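Local coordinates for protein Alp7A (Bacillus subtilis, PDB 5EC0) that binds ADP and, as a bacterial actin-like protein, probably polymerises into filaments that help to segregate plasmids, at residues Leu56-Val61 and Pro97-Leu102; Pro130-Lys135 and Phe236-Ala241; Thr154-Val159 and Glu167-Val172. All blocks are in the same frame, centred on the assembly; numbering follows the deposited sequence.

The three contacts of this actin-like protein illustrate how side-chain chemistry follows place in the fold. Contacts 1 and 3 belong to one large mixed sheet, in which strands 56-62 and 153-159 are neighbours; contact 1 packs helix 95-112 against that sheet, whereas contact 3 is a hairpin within it. Contact 1 is buried and relies on methyl packing and a water bridge. Contact 3 is partly buried, with backbone hydrogen bonds between its strands, an apolar side toward the same helix and a polar side reaching solvent. Contact 2, also partly buried, stands some 27 Å from contact 1 between centres and joins helix 131-134 to strand 236-239 of the five-stranded sheet, a lysine tip meeting a backbone carbonyl.

Contact 1: residues Leu56-Val61 and Pro97-Leu102; sequences LLVSTV and PYVTFL
OG1 of T60 stands anti to its backbone N (chi1 -169°), while CD1 of L102 is swung anti to CA (chi2 177°); the two torsions bring T60 OG1 and L102 CD1 to 3.5 Å. The setting is helix-on-sheet packing in the actin-like fold, strand 56-62 of the large mixed sheet lying against helix 95-112, with the segment axes 119° apart. The two side chains cross at about a right angle, and L102 CD1 also lies 3.9 Å from T60 CB, the branching carbon. V99 adds a looser layer, its CG1 4.5 Å from V58 CG2 and its CG2 4.4 Å from T60 CG2. On the helix itself, CG of L102 lies over one face of the Y98 ring, offset toward the rim. The threonine hydroxyl, though packed against a methyl, is satisfied twice: it bonds to the carbonyl oxygen of Q156 on the adjoining strand and accepts from a water, 2.8 Å from T60 OG1 to the water oxygen. That same water donates to V61 O at 2.8 Å and, lying in the plane of the Y98 ring at its edge, bonds to Y98 OH at 2.9 Å.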
loop_
_atom_site.group_PDB
_atom_site.type_symbol
_atom_site.label_atom_id
_atom_site.label_comp_id
_atom_site.label_asym_id
_atom_site.label_seq_id
_atom_site.Cartn_x
_atom_site.Cartn_y
_atom_site.Cartn_z
ATOM N N LEU A 56 -10.109 9.567 14.201
ATOM C CA LEU A 56 -9.785 8.297 14.858
ATOM C C LEU A 56 -8.981 8.457 16.142
ATOM O O LEU A 56 -7.764 8.659 16.119
ATOM C CB LEU A 56 -9.023 7.378 13.900
ATOM C CG LEU A 56 -9.903 6.829 12.783
ATOM C CD1 LEU A 56 -9.092 6.008 11.820
ATOM C CD2 LEU A 56 -11.060 6.025 13.352
ATOM N N LEU A 57 -9.673 8.331 17.261
ATOM C CA LEU A 57 -9.050 8.365 18.569
ATOM C C LEU A 57 -9.439 7.087 19.293
ATOM O O LEU A 57 -10.603 6.899 19.657
ATOM C CB LEU A 57 -9.503 9.599 19.354
ATOM C CG LEU A 57 -9.067 9.709 20.819
ATOM C CD1 LEU A 57 -7.544 9.762 20.949
ATOM C CD2 LEU A 57 -9.722 10.927 21.498
ATOM N N VAL A 58 -8.475 6.204 19.494
ATOM C CA VAL A 58 -8.768 4.896 20.041
ATOM C C VAL A 58 -7.860 4.574 21.211
ATOM O O VAL A 58 -6.831 5.209 21.398
ATOM C CB VAL A 58 -8.603 3.790 18.985
ATOM C CG1 VAL A 58 -9.549 4.015 17.806
ATOM C CG2 VAL A 58 -7.144 3.714 18.522
ATOM N N SER A 59 -8.242 3.576 21.996
ATOM C CA SER A 59 -7.343 3.033 22.997
ATOM C C SER A 59 -7.331 1.525 22.862
ATOM O O SER A 59 -8.313 0.923 22.425
ATOM C CB SER A 59 -7.761 3.433 24.407
ATOM O OG SER A 59 -8.877 2.671 24.828
ATOM N N THR A 60 -6.217 0.910 23.230
ATOM C CA THR A 60 -6.151 -0.530 23.241
ATOM C C THR A 60 -5.171 -0.944 24.332
ATOM O O THR A 60 -4.353 -0.135 24.780
ATOM C CB THR A 60 -5.739 -1.087 21.861
ATOM O OG1 THR A 60 -5.941 -2.503 21.838
ATOM C CG2 THR A 60 -4.285 -0.788 21.573
ATOM N N VAL A 61 -5.273 -2.188 24.784
ATOM C CA VAL A 61 -4.411 -2.657 25.860
ATOM C C VAL A 61 -3.211 -3.404 25.304
ATOM O O VAL A 61 -3.350 -4.403 24.613
ATOM C CB VAL A 61 -5.168 -3.560 26.838
ATOM C CG1 VAL A 61 -4.187 -4.331 27.713
ATOM C CG2 VAL A 61 -6.141 -2.727 27.682
ATOM N N PRO A 97 1.394 -0.811 12.886
ATOM C CA PRO A 97 0.443 -1.501 11.996
ATOM C C PRO A 97 -0.741 -2.104 12.743
ATOM O O PRO A 97 -1.889 -2.032 12.286
ATOM C CB PRO A 97 1.287 -2.624 11.358
ATOM C CG PRO A 97 2.693 -2.217 11.549
ATOM C CD PRO A 97 2.742 -1.409 12.816
ATOM N N TYR A 98 -0.452 -2.710 13.886
ATOM C CA TYR A 98 -1.481 -3.342 14.695
ATOM C C TYR A 98 -2.554 -2.323 15.143
ATOM O O TYR A 98 -3.759 -2.586 15.034
ATOM C CB TYR A 98 -0.830 -4.017 15.900
ATOM C CG TYR A 98 -1.800 -4.568 16.914
ATOM C CD1 TYR A 98 -2.548 -5.711 16.644
ATOM C CD2 TYR A 98 -1.942 -3.965 18.161
ATOM C CE1 TYR A 98 -3.437 -6.217 17.569
ATOM C CE2 TYR A 98 -2.825 -4.474 19.101
ATOM C CZ TYR A 98 -3.569 -5.598 18.795
ATOM O OH TYR A 98 -4.444 -6.103 19.727
ATOM N N VAL A 99 -2.117 -1.166 15.633
ATOM C CA VAL A 99 -3.056 -0.124 16.061
ATOM C C VAL A 99 -3.851 0.412 14.861
ATOM O O VAL A 99 -5.065 0.602 14.939
ATOM C CB VAL A 99 -2.315 1.014 16.784
ATOM C CG1 VAL A 99 -3.203 2.258 16.952
ATOM C CG2 VAL A 99 -1.804 0.512 18.144
ATOM N N THR A 100 -3.186 0.628 13.730
ATOM C CA THR A 100 -3.912 1.083 12.552
ATOM C C THR A 100 -4.999 0.076 12.134
ATOM O O THR A 100 -6.132 0.463 11.844
ATOM C CB THR A 100 -2.964 1.341 11.382
ATOM O OG1 THR A 100 -1.863 2.133 11.839
ATOM C CG2 THR A 100 -3.683 2.104 10.281
ATOM N N PHE A 101 -4.665 -1.214 12.144
ATOM C CA PHE A 101 -5.632 -2.257 11.809
ATOM C C PHE A 101 -6.882 -2.197 12.702
ATOM O O PHE A 101 -8.008 -2.316 12.214
ATOM C CB PHE A 101 -4.954 -3.635 11.902
ATOM C CG PHE A 101 -5.871 -4.752 12.299
ATOM C CD1 PHE A 101 -6.743 -5.321 11.381
ATOM C CD2 PHE A 101 -5.828 -5.275 13.599
ATOM C CE1 PHE A 101 -7.582 -6.386 11.751
ATOM C CE2 PHE A 101 -6.656 -6.342 13.978
ATOM C CZ PHE A 101 -7.533 -6.892 13.060
ATOM N N LEU A 102 -6.674 -1.996 13.999
ATOM C CA LEU A 102 -7.779 -1.971 14.964
ATOM C C LEU A 102 -8.720 -0.804 14.712
ATOM O O LEU A 102 -9.948 -0.961 14.711
ATOM C CB LEU A 102 -7.249 -1.898 16.394
ATOM C CG LEU A 102 -6.492 -3.088 16.967
ATOM C CD1 LEU A 102 -5.990 -2.762 18.382
ATOM C CD2 LEU A 102 -7.372 -4.347 16.973
HETATM O O HOH W 1 -4.830 -5.034 22.359
#

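Contact 2: residues Pro130-Lys135 and Phe236-Ala241; sequences PIWLLK and FVSNTA
NZ of K135 is gripped by two carbonyl oxygens: it donates to F236 O at 3.0 Å, approaching nearly along the C=O axis (166° at the oxygen), and to R233 O just before the strand. This is a bridge between the two sheets of the actin-like fold, since helix 131-134 follows strand 119-129 of the larger sheet and strand 236-239 is the outermost strand, within the chain, of the five-stranded one. The lysine chain bends at chi2 (-83°) and again at chi3 (-82°), which turns it toward the carbonyl oxygen and puts K135 CE 3.2 Å from F236 O. With an alanine here the carbonyl oxygens of F236 and R233 would probably be left without their common donor. Alongside, I131 and F236 cross at about a right angle: I131 CG2 rests 3.8 Å from F236 CB, and I131 CD1 meets the edge of the phenyl ring in its plane, 3.9 Å from F236 CD2. The F140 ring also meets F236 edge-to-face. The W132 side chain, about 8 Å from the bound ADP, carries P130 CG and L133 CB over one indole face. Its CB lies 3.3 Å from S238 OG, the hydroxyl that is hydrogen-bonded to D219 OD1.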
loop_
_atom_site.group_PDB
_atom_site.type_symbol
_atom_site.label_atom_id
_atom_site.label_comp_id
_atom_site.label_asym_id
_atom_site.label_seq_id
_atom_site.Cartn_x
_atom_site.Cartn_y
_atom_site.Cartn_z
ATOM N N PRO A 130 7.275 -6.186 3.428
ATOM C CA PRO A 130 8.196 -5.629 2.421
ATOM C C PRO A 130 9.480 -6.453 2.278
ATOM O O PRO A 130 9.963 -7.041 3.248
ATOM C CB PRO A 130 8.505 -4.219 2.952
ATOM C CG PRO A 130 8.306 -4.312 4.459
ATOM C CD PRO A 130 7.199 -5.359 4.653
ATOM N N ILE A 131 10.025 -6.484 1.067
ATOM C CA ILE A 131 11.212 -7.276 0.784
ATOM C C ILE A 131 12.413 -6.809 1.598
ATOM O O ILE A 131 13.237 -7.628 2.025
ATOM C CB ILE A 131 11.521 -7.269 -0.738
ATOM C CG1 ILE A 131 10.417 -8.025 -1.473
ATOM C CG2 ILE A 131 12.885 -7.912 -1.055
ATOM C CD1 ILE A 131 10.471 -7.884 -2.968
ATOM N N TRP A 132 12.508 -5.510 1.860
ATOM C CA TRP A 132 13.674 -5.012 2.575
ATOM C C TRP A 132 13.674 -5.580 3.996
ATOM O O TRP A 132 14.728 -5.800 4.586
ATOM C CB TRP A 132 13.712 -3.476 2.603
ATOM C CG TRP A 132 12.617 -2.820 3.424
ATOM C CD1 TRP A 132 11.470 -2.241 2.948
ATOM C CD2 TRP A 132 12.579 -2.662 4.857
ATOM N NE1 TRP A 132 10.730 -1.735 3.988
ATOM C CE2 TRP A 132 11.378 -1.984 5.161
ATOM C CE3 TRP A 132 13.443 -3.028 5.897
ATOM C CZ2 TRP A 132 11.019 -1.667 6.477
ATOM C CZ3 TRP A 132 13.077 -2.719 7.205
ATOM C CH2 TRP A 132 11.875 -2.042 7.481
ATOM N N LEU A 133 12.488 -5.816 4.546
ATOM C CA LEU A 133 12.399 -6.433 5.863
ATOM C C LEU A 133 12.654 -7.955 5.809
ATOM O O LEU A 133 13.375 -8.483 6.633
ATOM C CB LEU A 133 11.036 -6.133 6.489
ATOM C CG LEU A 133 10.868 -6.575 7.937
ATOM C CD1 LEU A 133 12.085 -6.170 8.775
ATOM C CD2 LEU A 133 9.630 -5.959 8.510
ATOM N N LEU A 134 12.070 -8.653 4.836
ATOM C CA LEU A 134 12.267 -10.103 4.713
ATOM C C LEU A 134 13.721 -10.514 4.451
ATOM O O LEU A 134 14.200 -11.510 4.993
ATOM C CB LEU A 134 11.368 -10.661 3.607
ATOM C CG LEU A 134 9.877 -10.611 3.978
ATOM C CD1 LEU A 134 8.967 -10.750 2.767
ATOM C CD2 LEU A 134 9.519 -11.670 5.028
ATOM N N LYS A 135 14.423 -9.749 3.625
ATOM C CA LYS A 135 15.790 -10.092 3.225
ATOM C C LYS A 135 16.797 -10.052 4.369
ATOM O O LYS A 135 17.886 -10.580 4.250
ATOM C CB LYS A 135 16.266 -9.157 2.113
ATOM C CG LYS A 135 15.613 -9.408 0.787
ATOM C CD LYS A 135 16.279 -10.535 0.034
ATOM C CE LYS A 135 17.521 -10.054 -0.691
ATOM N NZ LYS A 135 17.963 -11.070 -1.693
ATOM N N PHE A 236 14.691 -11.534 -5.306
ATOM C CA PHE A 236 14.015 -10.492 -4.533
ATOM C C PHE A 236 15.014 -9.417 -4.155
ATOM O O PHE A 236 15.960 -9.702 -3.422
ATOM C CB PHE A 236 13.408 -11.037 -3.226
ATOM C CG PHE A 236 12.350 -12.094 -3.395
ATOM C CD1 PHE A 236 12.700 -13.436 -3.525
ATOM C CD2 PHE A 236 11.005 -11.759 -3.319
ATOM C CE1 PHE A 236 11.727 -14.416 -3.634
ATOM C CE2 PHE A 236 10.016 -12.727 -3.432
ATOM C CZ PHE A 236 10.378 -14.063 -3.588
ATOM N N VAL A 237 14.811 -8.179 -4.599
ATOM C CA VAL A 237 15.757 -7.124 -4.245
ATOM C C VAL A 237 15.045 -5.832 -3.844
ATOM O O VAL A 237 14.063 -5.442 -4.466
ATOM C CB VAL A 237 16.740 -6.847 -5.406
ATOM C CG1 VAL A 237 17.575 -5.605 -5.129
ATOM C CG2 VAL A 237 17.651 -8.063 -5.653
ATOM N N SER A 238 15.537 -5.190 -2.782
ATOM C CA SER A 238 15.028 -3.894 -2.350
ATOM C C SER A 238 16.101 -2.797 -2.429
ATOM O O SER A 238 17.245 -3.025 -2.044
ATOM C CB SER A 238 14.484 -3.996 -0.928
ATOM O OG SER A 238 13.717 -2.852 -0.600
ATOM N N ASN A 239 15.729 -1.612 -2.924
ATOM C CA ASN A 239 16.647 -0.455 -2.978
ATOM C C ASN A 239 16.220 0.711 -2.095
ATOM O O ASN A 239 15.023 0.921 -1.909
ATOM C CB ASN A 239 16.757 0.063 -4.405
ATOM C CG ASN A 239 17.511 -0.869 -5.307
ATOM O OD1 ASN A 239 18.736 -0.947 -5.255
ATOM N ND2 ASN A 239 16.783 -1.583 -6.154
ATOM N N THR A 240 17.182 1.488 -1.588
ATOM C CA THR A 240 16.853 2.695 -0.827
ATOM C C THR A 240 17.718 3.937 -1.154
ATOM O O THR A 240 18.730 4.217 -0.499
ATOM C CB THR A 240 16.923 2.420 0.684
ATOM O OG1 THR A 240 16.173 1.234 0.980
ATOM C CG2 THR A 240 16.331 3.586 1.460
ATOM N N ALA A 241 17.290 4.658 -2.194
ATOM C CA ALA A 241 17.642 6.067 -2.450
ATOM C C ALA A 241 16.347 6.764 -2.887
ATOM O O ALA A 241 16.136 7.020 -4.074
ATOM C CB ALA A 241 18.725 6.193 -3.517
#

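Contact 3: residues Thr154-Val159 and Glu167-Val172; sequences THQVKV and ELTIKV
The amide of Q156 and the carboxylate of E167 lie stacked, their planes 20° apart, with Q156 NE2 3.6 Å from E167 CD. From that position NE2 donates to T169 OG1 at 3.3 Å, a bent bond whose acceptor sits 25° out of the amide plane. The H155 ring, on the opposite face of the hairpin, meets the Y98 ring edge-to-face and sends NE2 to the carbonyl oxygen of F151. Between these two faces the antiparallel hairpin is held by two hydrogen-bonded pairs, H155 with I170 and V157 with L168; the shortest bond runs from L168 N to V157 O, 2.6 Å. V157 CG1 rests 3.9 Å from I170 CD1 on the side that faces helix 95-112, where L102 touches both H155 and V157. On the face of Q156 and E167, T154 CG2 packs 3.6 Å from T169 CG2. K158 and E167 meet through their aliphatic parts, CG to CG at 3.7 Å, while K171 forms a salt bridge with E119. The helix-facing side thus rests mostly on apolar packing, with H155 held by its own hydrogen bond; on the polar side, K158 NZ and E167 OE2, 4.7 Å apart, would probably interact only at a distance.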
loop_
_atom_site.group_PDB
_atom_site.type_symbol
_atom_site.label_atom_id
_atom_site.label_comp_id
_atom_site.label_asym_id
_atom_site.label_seq_id
_atom_site.Cartn_x
_atom_site.Cartn_y
_atom_site.Cartn_z
ATOM N N THR A 154 -8.074 -12.895 19.245
ATOM C CA THR A 154 -9.022 -11.945 19.802
ATOM C C THR A 154 -8.344 -10.655 20.271
ATOM O O THR A 154 -7.364 -10.693 21.014
ATOM C CB THR A 154 -9.763 -12.577 20.987
ATOM O OG1 THR A 154 -10.385 -13.792 20.557
ATOM C CG2 THR A 154 -10.818 -11.612 21.554
ATOM N N HIS A 155 -8.867 -9.523 19.828
ATOM C CA HIS A 155 -8.346 -8.224 20.235
ATOM C C HIS A 155 -9.469 -7.309 20.663
ATOM O O HIS A 155 -10.612 -7.485 20.249
ATOM C CB HIS A 155 -7.576 -7.567 19.096
ATOM C CG HIS A 155 -6.716 -8.523 18.329
ATOM N ND1 HIS A 155 -5.512 -8.986 18.810
ATOM C CD2 HIS A 155 -6.888 -9.094 17.118
ATOM C CE1 HIS A 155 -4.977 -9.810 17.923
ATOM N NE2 HIS A 155 -5.792 -9.888 16.886
ATOM N N GLN A 156 -9.145 -6.314 21.476
ATOM C CA GLN A 156 -10.124 -5.274 21.753
ATOM C C GLN A 156 -9.599 -3.896 21.445
ATOM O O GLN A 156 -8.406 -3.620 21.589
ATOM C CB GLN A 156 -10.566 -5.325 23.201
ATOM C CG GLN A 156 -11.208 -6.621 23.572
ATOM C CD GLN A 156 -11.751 -6.571 24.963
ATOM O OE1 GLN A 156 -10.995 -6.600 25.935
ATOM N NE2 GLN A 156 -13.070 -6.463 25.076
ATOM N N VAL A 157 -10.503 -3.027 21.019
ATOM C CA VAL A 157 -10.166 -1.631 20.853
ATOM C C VAL A 157 -11.359 -0.772 21.276
ATOM O O VAL A 157 -12.517 -1.157 21.063
ATOM C CB VAL A 157 -9.742 -1.327 19.395
ATOM C CG1 VAL A 157 -10.849 -1.704 18.414
ATOM C CG2 VAL A 157 -9.331 0.150 19.239
ATOM N N LYS A 158 -11.074 0.367 21.907
ATOM C CA LYS A 158 -12.098 1.362 22.238
ATOM C C LYS A 158 -12.065 2.502 21.243
ATOM O O LYS A 158 -10.998 2.991 20.907
ATOM C CB LYS A 158 -11.902 1.922 23.653
ATOM C CG LYS A 158 -12.116 0.890 24.758
ATOM C CD LYS A 158 -11.760 1.431 26.130
ATOM C CE LYS A 158 -12.196 0.445 27.213
ATOM N NZ LYS A 158 -11.982 0.942 28.611
ATOM N N VAL A 159 -13.228 2.918 20.761
ATOM C CA VAL A 159 -13.335 4.171 20.024
ATOM C C VAL A 159 -13.703 5.240 21.037
ATOM O O VAL A 159 -14.683 5.096 21.760
ATOM C CB VAL A 159 -14.393 4.110 18.906
ATOM C CG1 VAL A 159 -14.477 5.443 18.193
ATOM C CG2 VAL A 159 -14.061 3.002 17.913
ATOM N N GLU A 167 -16.291 -0.273 23.186
ATOM C CA GLU A 167 -15.188 -1.222 23.098
ATOM C C GLU A 167 -15.563 -2.371 22.156
ATOM O O GLU A 167 -16.524 -3.112 22.390
ATOM C CB GLU A 167 -14.802 -1.773 24.471
ATOM C CG GLU A 167 -13.484 -2.523 24.448
ATOM C CD GLU A 167 -13.032 -2.964 25.829
ATOM O OE1 GLU A 167 -13.909 -3.257 26.680
ATOM O OE2 GLU A 167 -11.799 -3.010 26.059
ATOM N N LEU A 168 -14.792 -2.513 21.090
ATOM C CA LEU A 168 -15.082 -3.505 20.080
ATOM C C LEU A 168 -14.178 -4.712 20.289
ATOM O O LEU A 168 -12.946 -4.569 20.376
ATOM C CB LEU A 168 -14.876 -2.896 18.690
ATOM C CG LEU A 168 -15.445 -3.512 17.417
ATOM C CD1 LEU A 168 -16.942 -3.320 17.346
ATOM C CD2 LEU A 168 -14.777 -2.855 16.219
ATOM N N THR A 169 -14.776 -5.895 20.397
ATOM C CA THR A 169 -13.979 -7.126 20.347
ATOM C C THR A 169 -13.856 -7.591 18.898
ATOM O O THR A 169 -14.861 -7.732 18.197
ATOM C CB THR A 169 -14.583 -8.242 21.207
ATOM O OG1 THR A 169 -14.710 -7.780 22.549
ATOM C CG2 THR A 169 -13.702 -9.474 21.210
ATOM N N ILE A 170 -12.620 -7.815 18.456
ATOM C CA ILE A 170 -12.333 -8.248 17.089
ATOM C C ILE A 170 -11.656 -9.623 17.098
ATOM O O ILE A 170 -10.564 -9.781 17.654
ATOM C CB ILE A 170 -11.422 -7.220 16.342
ATOM C CG1 ILE A 170 -12.128 -5.867 16.226
ATOM C CG2 ILE A 170 -11.023 -7.720 14.975
ATOM C CD1 ILE A 170 -11.168 -4.701 15.988
ATOM N N LYS A 171 -12.311 -10.606 16.477
ATOM C CA LYS A 171 -11.812 -11.981 16.440
ATOM C C LYS A 171 -11.389 -12.391 15.046
ATOM O O LYS A 171 -12.212 -12.487 14.132
ATOM C CB LYS A 171 -12.862 -12.962 16.962
ATOM C CG LYS A 171 -13.093 -12.850 18.475
ATOM C CD LYS A 171 -14.381 -13.539 18.892
ATOM C CE LYS A 171 -14.536 -13.550 20.396
ATOM N NZ LYS A 171 -15.891 -14.018 20.799
ATOM N N VAL A 172 -10.093 -12.631 14.893
ATOM C CA VAL A 172 -9.542 -13.037 13.602
ATOM C C VAL A 172 -9.345 -14.539 13.611
ATOM O O VAL A 172 -8.486 -15.050 14.332
ATOM C CB VAL A 172 -8.215 -12.324 13.310
ATOM C CG1 VAL A 172 -7.549 -12.917 12.047
ATOM C CG2 VAL A 172 -8.453 -10.811 13.183
#